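Local coordinates for protein probable benzoylformate decarboxylase (Rhodococcus jostii, PDB 7ORX) that belongs to the thiamine diphosphate-dependent enzymes and binds thiamine diphosphate together with a sodium ion, at residues C[376-381]-C[399-404]. Sequence-based numbering, arbitrary orientation.
Sequences VNESTS and YFPASG. With TPP (thiamine diphosphate), chain I.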
ATOM      1  N   VAL C 376      18.625  29.917   5.601  1.00 63.60           N
ATOM      2  CA  VAL C 376      17.797  28.718   5.880  1.00 64.75           C
ATOM      3  C   VAL C 376      17.079  28.945   7.212  1.00 67.03           C
ATOM      4  O   VAL C 376      17.720  28.875   8.266  1.00 69.22           O
ATOM      5  CB  VAL C 376      18.638  27.437   5.880  1.00 65.01           C
ATOM      6  CG1 VAL C 376      17.837  26.217   6.275  1.00 64.89           C
ATOM      7  CG2 VAL C 376      19.299  27.199   4.533  1.00 65.22           C
ATOM      8  N   ASN C 377      15.779  29.207   7.138  1.00 68.90           N
ATOM      9  CA  ASN C 377      14.870  29.604   8.237  1.00 71.38           C
ATOM     10  C   ASN C 377      14.113  28.394   8.768  1.00 72.97           C
ATOM     11  O   ASN C 377      13.510  27.708   7.989  1.00 74.58           O
ATOM     12  CB  ASN C 377      13.851  30.604   7.707  1.00 72.42           C
ATOM     13  CG  ASN C 377      13.123  31.312   8.813  1.00 76.43           C
ATOM     14  OD1 ASN C 377      12.682  30.677   9.757  1.00 82.87           O
ATOM     15  ND2 ASN C 377      13.039  32.626   8.740  1.00 78.00           N
ATOM     16  N   GLU C 378      14.115  28.157  10.067  1.00 77.36           N
ATOM     17  CA  GLU C 378      13.218  27.167  10.705  1.00 80.81           C
ATOM     18  C   GLU C 378      12.866  27.729  12.075  1.00 80.88           C
ATOM     19  O   GLU C 378      13.259  27.158  13.087  1.00 83.20           O
ATOM     20  CB  GLU C 378      13.890  25.802  10.745  1.00 83.24           C
ATOM     21  CG  GLU C 378      12.931  24.677  11.125  1.00 88.93           C
ATOM     22  CD  GLU C 378      13.542  23.274  11.040  1.00 97.31           C
ATOM     23  OE1 GLU C 378      13.166  22.516  10.065  1.00 98.22           O
ATOM     24  OE2 GLU C 378      14.448  22.948  11.888  1.00 97.23           O
ATOM     25  N   SER C 379      12.242  28.897  12.066  1.00 83.27           N
ATOM     26  CA  SER C 379      11.909  29.721  13.262  1.00 83.45           C
ATOM     27  C   SER C 379      10.441  30.086  13.105  1.00 83.94           C
ATOM     28  O   SER C 379      10.142  31.042  12.333  1.00 84.26           O
ATOM     29  CB  SER C 379      12.775  30.944  13.377  1.00 82.77           C
ATOM     30  OG  SER C 379      12.438  31.703  14.533  1.00 87.81           O
ATOM     31  N   THR C 380       9.574  29.297  13.728  1.00 82.77           N
ATOM     32  CA  THR C 380       8.168  29.179  13.295  1.00 83.65           C
ATOM     33  C   THR C 380       7.393  30.434  13.705  1.00 84.06           C
ATOM     34  O   THR C 380       6.590  30.892  12.873  1.00 84.16           O
ATOM     35  CB  THR C 380       7.644  27.795  13.697  1.00 86.11           C
ATOM     36  OG1 THR C 380       8.114  27.506  14.999  1.00 82.91           O
ATOM     37  CG2 THR C 380       8.166  26.697  12.788  1.00 86.25           C
ATOM     38  N   SER C 381       7.710  31.070  14.845  1.00 85.78           N
ATOM     39  CA  SER C 381       6.904  32.198  15.403  1.00 84.27           C
ATOM     40  C   SER C 381       7.383  33.573  14.922  1.00 81.36           C
ATOM     41  O   SER C 381       6.696  34.532  15.238  1.00 79.53           O
ATOM     42  CB  SER C 381       6.857  32.153  16.912  1.00 86.31           C
ATOM     43  OG  SER C 381       8.062  32.643  17.465  1.00 86.62           O
ATOM     44  N   TYR C 399      15.232  29.520   2.181  1.00 65.20           N
ATOM     45  CA  TYR C 399      14.659  28.159   2.274  1.00 65.20           C
ATOM     46  C   TYR C 399      14.017  28.016   3.661  1.00 66.01           C
ATOM     47  O   TYR C 399      14.589  28.402   4.631  1.00 63.91           O
ATOM     48  CB  TYR C 399      15.716  27.080   2.006  1.00 64.92           C
ATOM     49  CG  TYR C 399      16.379  27.268   0.679  1.00 64.27           C
ATOM     50  CD1 TYR C 399      15.785  26.851  -0.476  1.00 64.60           C
ATOM     51  CD2 TYR C 399      17.570  27.941   0.563  1.00 65.38           C
ATOM     52  CE1 TYR C 399      16.361  27.051  -1.723  1.00 63.71           C
ATOM     53  CE2 TYR C 399      18.163  28.173  -0.667  1.00 64.90           C
ATOM     54  CZ  TYR C 399      17.560  27.711  -1.810  1.00 63.50           C
ATOM     55  OH  TYR C 399      18.188  27.963  -2.968  1.00 62.23           O
ATOM     56  N   PHE C 400      12.818  27.443   3.698  1.00 68.17           N
ATOM     57  CA  PHE C 400      12.040  27.105   4.911  1.00 68.02           C
ATOM     58  C   PHE C 400      11.406  25.736   4.634  1.00 66.53           C
ATOM     59  O   PHE C 400      11.001  25.456   3.525  1.00 62.11           O
ATOM     60  CB  PHE C 400      11.039  28.239   5.183  1.00 69.11           C
ATOM     61  CG  PHE C 400      10.124  28.005   6.351  1.00 70.84           C
ATOM     62  CD1 PHE C 400       9.095  27.107   6.287  1.00 72.34           C
ATOM     63  CD2 PHE C 400      10.319  28.663   7.551  1.00 74.42           C
ATOM     64  CE1 PHE C 400       8.270  26.879   7.380  1.00 74.00           C
ATOM     65  CE2 PHE C 400       9.509  28.424   8.653  1.00 75.19           C
ATOM     66  CZ  PHE C 400       8.496  27.510   8.573  1.00 74.46           C
ATOM     67  N   PRO C 401      11.266  24.852   5.635  1.00 68.67           N
ATOM     68  CA  PRO C 401      10.744  23.515   5.396  1.00 70.19           C
ATOM     69  C   PRO C 401       9.366  23.556   4.732  1.00 71.11           C
ATOM     70  O   PRO C 401       8.459  24.128   5.314  1.00 75.76           O
ATOM     71  CB  PRO C 401      10.653  22.885   6.805  1.00 70.97           C
ATOM     72  CG  PRO C 401      10.765  24.038   7.759  1.00 70.24           C
ATOM     73  CD  PRO C 401      11.613  25.058   7.045  1.00 69.25           C
ATOM     74  N   ALA C 402       9.221  22.889   3.591  1.00 70.74           N
ATOM     75  CA  ALA C 402       8.037  23.032   2.713  1.00 68.80           C
ATOM     76  C   ALA C 402       6.834  22.271   3.263  1.00 67.48           C
ATOM     77  O   ALA C 402       5.757  22.536   2.775  1.00 66.37           O
ATOM     78  CB  ALA C 402       8.366  22.647   1.286  1.00 66.79           C
ATOM     79  N   SER C 403       6.980  21.388   4.239  1.00 68.45           N
ATOM     80  CA  SER C 403       5.804  20.793   4.927  1.00 71.99           C
ATOM     81  C   SER C 403       5.896  21.052   6.434  1.00 73.43           C
ATOM     82  O   SER C 403       5.255  20.352   7.203  1.00 74.12           O
ATOM     83  CB  SER C 403       5.656  19.327   4.629  1.00 72.30           C
ATOM     84  OG  SER C 403       6.467  18.565   5.519  1.00 74.65           O
ATOM     85  N   GLY C 404       6.657  22.060   6.838  1.00 77.54           N
ATOM     86  CA  GLY C 404       6.864  22.413   8.258  1.00 78.95           C
ATOM     87  C   GLY C 404       7.305  21.220   9.085  1.00 80.92           C
ATOM     88  O   GLY C 404       7.129  21.252  10.297  1.00 83.73           O
TER
HETATM   89  N1' TPP I 601       7.285  17.967  15.163  1.00 77.55           N
HETATM   90  C2' TPP I 601       7.758  18.137  13.922  1.00 80.67           C
HETATM   91  CM2 TPP I 601       8.693  17.107  13.378  1.00 81.97           C
HETATM   92  N3' TPP I 601       7.447  19.158  13.125  1.00 78.00           N
HETATM   93  C4' TPP I 601       6.592  20.078  13.601  1.00 78.49           C
HETATM   94  N4' TPP I 601       6.292  21.089  12.773  1.00 78.57           N
HETATM   95  C5' TPP I 601       6.049  19.996  14.905  1.00 77.74           C
HETATM   96  C6' TPP I 601       6.436  18.888  15.634  1.00 72.67           C
HETATM   97  C7' TPP I 601       5.100  21.037  15.480  1.00 83.19           C
HETATM   98  N3  TPP I 601       5.734  22.356  15.724  1.00 83.33           N
HETATM   99  C2  TPP I 601       5.451  23.427  14.976  1.00 87.60           C
HETATM  100  S1  TPP I 601       6.245  24.850  15.509  1.00 84.99           S
HETATM  101  C5  TPP I 601       6.972  23.934  16.795  1.00 91.47           C
HETATM  102  C4  TPP I 601       6.670  22.611  16.728  1.00 88.71           C
HETATM  103  CM4 TPP I 601       7.210  21.540  17.630  1.00 85.90           C
HETATM  104  C6  TPP I 601       7.785  24.619  17.858  1.00 86.98           C
HETATM  105  C7  TPP I 601       9.218  24.839  17.471  1.00 89.35           C
HETATM  106  O7  TPP I 601       9.475  26.247  17.627  1.00 84.16           O
HETATM  107  PA  TPP I 601      10.964  26.814  17.731  1.00 78.77           P
HETATM  108  O1A TPP I 601      12.004  26.227  16.834  1.00 84.94           O
HETATM  109  O2A TPP I 601      11.261  26.757  19.191  1.00109.98           O
HETATM  110  O3A TPP I 601      10.613  28.298  17.235  1.00 76.23           O
HETATM  111  PB  TPP I 601       9.568  29.374  17.869  1.00 83.26           P
HETATM  112  O1B TPP I 601       9.652  30.646  17.041  1.00 70.48           O
HETATM  113  O2B TPP I 601       8.194  28.738  17.845  1.00 64.48           O
HETATM  114  O3B TPP I 601      10.075  29.576  19.280  1.00 90.75           O
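At the C-terminal ends of two neighbouring parallel strands, where thiamine diphosphate binds, V376 and N377 meet Y399 and F400. Strand 398-399 is the outermost of its sheet within the chain, and its pairing with strand 374-378 is defined by a V376-Y399 bridge and by N377 N donating to Y399 O at 2.9 Å. The N-H...O angle of 162° shows a nearly straight bond. Beyond it the chains stay in touch through weaker contacts: F400 CA approaches N377 O at 3.5 Å, a CA-H...O geometry, and P401 CD reaches the same oxygen at 3.4 Å.

In F400, chi1 of 177° sets CG anti to the backbone N. The ring lies beside N377, and its CZ comes to 4.3 Å from T380 CG2. N377 OD1 sits in the ring plane at its edge, 3.8 Å from F400 CD2, with the amide turned 53° from the ring. N377 OD1 accepts a hydrogen bond from S379 N at 2.9 Å, closing an Asx turn where the strand ends. P401 CD covers one ring face near the rim, while P401 CG lies against OE1 and CG of E378, and that OE1 is held by F408 N.

Both segments then grip the cofactor. S381 N and OG both bond to O1B of the diphosphate, OG at 2.6 Å, and T380 OG1 makes a weak bond to O2B. Past the type I turn P401-G404, G404 O accepts from N4' of the aminopyrimidine at 2.6 Å. Engaging opposite ends of the cofactor from adjoining strand-end loops is characteristic of the C-terminal thiamine diphosphate-binding domain.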